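Local coordinates for ribosome-inactivating protein (Lychnis chalcedonica, PDB 2G5X) that belongs to the plant ribosome-inactivating proteins, toxins whose conserved fold pairs a beta sheet with a largely helical region, at residues Phe88-Arg93 with Ala116-Asp121. Residues are numbered along the deposited sequence; the frame is centred on the assembly and turned at random.
Sequences FSDEYR and ASTYTD
Ser89 and Ala116 mark the nearest backbone approach, their CA atoms 4.9 Å apart, where the turn leaving strand 83-87 meets the loop that leads into helix 119-126. In that turn Glu91 N bonds to Phe88 O at 3.0 Å, and Asp90, inside it, points its CB toward the second segment. The Asp90 carboxylate holds Ser117 by two atoms: OD1 accepts Ser117 N at 2.9 Å from above the carboxylate plane, 36° out of it, while OD2 accepts a hydrogen bond from Ser117 OG at 2.8 Å on its syn side, tilted only slightly from that plane. With chi1 at 60°, CG of Asp90 sits between its own backbone N and carbonyl carbon, a placement from which both carboxylate oxygens meet Ser117. Ser117 OG also accepts a longer bond from a water that donates to Glu91 OE2, whose other oxygen, OE1, pairs with Arg64. In the fold of this plant toxin family the contact joins the sheet side to the helical side: Phe88, next to strand 69-76, also touches Ala161 of helix 154-173. Ser117 CA lies over one face of the Phe88 ring in a CH-pi contact, 4.0 Å from the centroid and 25° off the normal, and Ser117 CB approaches ring atom CD1 of Phe88 to 3.4 Å. Within the second segment, Ala116 N donates to the anti lone pair of Asp121 OD2 at 2.8 Å, tying the loop to the first turn of helix 119-126, with Thr118 as its N-cap residue.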
loop_
_atom_site.group_PDB
_atom_site.type_symbol
_atom_site.label_atom_id
_atom_site.label_comp_id
_atom_site.label_asym_id
_atom_site.label_seq_id
_atom_site.Cartn_x
_atom_site.Cartn_y
_atom_site.Cartn_z
ATOM N N PHE A 88 -9.299 6.951 -7.108
ATOM C CA PHE A 88 -8.571 7.014 -8.369
ATOM C C PHE A 88 -9.619 7.084 -9.481
ATOM O O PHE A 88 -10.739 6.597 -9.318
ATOM C CB PHE A 88 -7.669 5.781 -8.539
ATOM C CG PHE A 88 -6.411 5.832 -7.712
ATOM C CD1 PHE A 88 -6.099 4.807 -6.823
ATOM C CD2 PHE A 88 -5.536 6.911 -7.823
ATOM C CE1 PHE A 88 -4.933 4.855 -6.055
ATOM C CE2 PHE A 88 -4.369 6.969 -7.060
ATOM C CZ PHE A 88 -4.067 5.940 -6.174
ATOM N N SER A 89 -9.255 7.694 -10.604
ATOM C CA SER A 89 -10.183 7.864 -11.716
ATOM C C SER A 89 -10.832 6.587 -12.236
ATOM O O SER A 89 -11.962 6.630 -12.720
ATOM C CB SER A 89 -9.487 8.586 -12.872
ATOM O OG SER A 89 -8.448 7.795 -13.417
ATOM N N ASP A 90 -10.129 5.461 -12.142
ATOM C CA ASP A 90 -10.661 4.192 -12.635
ATOM C C ASP A 90 -11.416 3.385 -11.582
ATOM O O ASP A 90 -11.919 2.302 -11.868
ATOM C CB ASP A 90 -9.533 3.348 -13.252
ATOM C CG ASP A 90 -8.430 3.016 -12.262
ATOM O OD1 ASP A 90 -8.238 3.778 -11.293
ATOM O OD2 ASP A 90 -7.738 1.997 -12.470
ATOM N N GLU A 91 -11.499 3.923 -10.368
ATOM C CA GLU A 91 -12.217 3.266 -9.280
ATOM C C GLU A 91 -13.399 4.133 -8.840
ATOM O O GLU A 91 -14.297 3.661 -8.140
ATOM C CB GLU A 91 -11.289 3.046 -8.080
ATOM C CG GLU A 91 -10.225 1.962 -8.255
ATOM C CD GLU A 91 -10.788 0.548 -8.202
ATOM O OE1 GLU A 91 -11.973 0.379 -7.841
ATOM O OE2 GLU A 91 -10.034 -0.401 -8.513
ATOM N N TYR A 92 -13.401 5.395 -9.268
ATOM C CA TYR A 92 -14.448 6.351 -8.893
ATOM C C TYR A 92 -15.884 5.940 -9.227
ATOM O O TYR A 92 -16.763 6.007 -8.369
ATOM C CB TYR A 92 -14.159 7.723 -9.521
ATOM C CG TYR A 92 -15.111 8.820 -9.088
ATOM C CD1 TYR A 92 -14.924 9.503 -7.887
ATOM C CD2 TYR A 92 -16.207 9.166 -9.878
ATOM C CE1 TYR A 92 -15.810 10.513 -7.484
ATOM C CE2 TYR A 92 -17.098 10.164 -9.486
ATOM C CZ TYR A 92 -16.894 10.833 -8.290
ATOM O OH TYR A 92 -17.780 11.817 -7.903
ATOM N N ARG A 93 -16.135 5.525 -10.463
ATOM C CA ARG A 93 -17.493 5.137 -10.834
ATOM C C ARG A 93 -18.040 3.984 -9.995
ATOM O O ARG A 93 -19.214 3.984 -9.626
ATOM C CB ARG A 93 -17.570 4.768 -12.321
ATOM C CG ARG A 93 -17.297 5.924 -13.274
ATOM C CD ARG A 93 -18.207 7.127 -13.006
ATOM N NE ARG A 93 -18.072 8.136 -14.053
ATOM C CZ ARG A 93 -18.780 8.150 -15.179
ATOM N NH1 ARG A 93 -19.691 7.212 -15.408
ATOM N NH2 ARG A 93 -18.558 9.090 -16.090
ATOM N N ALA A 116 -5.138 7.361 -12.442
ATOM C CA ALA A 116 -5.707 6.030 -12.227
ATOM C C ALA A 116 -4.890 5.211 -11.226
ATOM O O ALA A 116 -3.786 5.599 -10.844
ATOM C CB ALA A 116 -5.809 5.287 -13.554
ATOM N N SER A 117 -5.438 4.064 -10.828
ATOM C CA SER A 117 -4.811 3.177 -9.845
ATOM C C SER A 117 -3.765 2.191 -10.363
ATOM O O SER A 117 -3.051 1.570 -9.572
ATOM C CB SER A 117 -5.898 2.368 -9.143
ATOM O OG SER A 117 -6.451 1.420 -10.044
ATOM N N THR A 118 -3.686 2.028 -11.676
ATOM C CA THR A 118 -2.748 1.079 -12.272
ATOM C C THR A 118 -1.286 1.488 -12.176
ATOM O O THR A 118 -0.959 2.676 -12.107
ATOM C CB THR A 118 -3.058 0.868 -13.757
ATOM O OG1 THR A 118 -3.061 2.138 -14.420
ATOM C CG2 THR A 118 -4.420 0.197 -13.935
ATOM N N TYR A 119 -0.403 0.494 -12.176
ATOM C CA TYR A 119 1.025 0.777 -12.125
ATOM C C TYR A 119 1.405 1.565 -13.371
ATOM O O TYR A 119 2.219 2.483 -13.310
ATOM C CB TYR A 119 1.840 -0.521 -12.060
ATOM C CG TYR A 119 2.230 -0.939 -10.658
ATOM C CD1 TYR A 119 2.866 -0.043 -9.794
ATOM C CD2 TYR A 119 1.983 -2.232 -10.200
ATOM C CE1 TYR A 119 3.247 -0.426 -8.510
ATOM C CE2 TYR A 119 2.357 -2.624 -8.917
ATOM C CZ TYR A 119 2.988 -1.716 -8.078
ATOM O OH TYR A 119 3.356 -2.101 -6.806
ATOM N N THR A 120 0.805 1.212 -14.504
ATOM C CA THR A 120 1.105 1.906 -15.750
ATOM C C THR A 120 0.787 3.402 -15.696
ATOM O O THR A 120 1.642 4.230 -16.023
ATOM C CB THR A 120 0.350 1.279 -16.943
ATOM O OG1 THR A 120 -1.050 1.223 -16.652
ATOM C CG2 THR A 120 0.869 -0.120 -17.221
ATOM N N ASP A 121 -0.425 3.760 -15.276
ATOM C CA ASP A 121 -0.782 5.176 -15.223
ATOM C C ASP A 121 -0.070 5.918 -14.095
ATOM O O ASP A 121 0.294 7.084 -14.255
ATOM C CB ASP A 121 -2.298 5.369 -15.083
ATOM C CG ASP A 121 -2.734 6.789 -15.420
ATOM O OD1 ASP A 121 -2.386 7.271 -16.518
ATOM O OD2 ASP A 121 -3.421 7.428 -14.598
HETATM O O HOH W 1 -8.531 -1.011 -10.434
#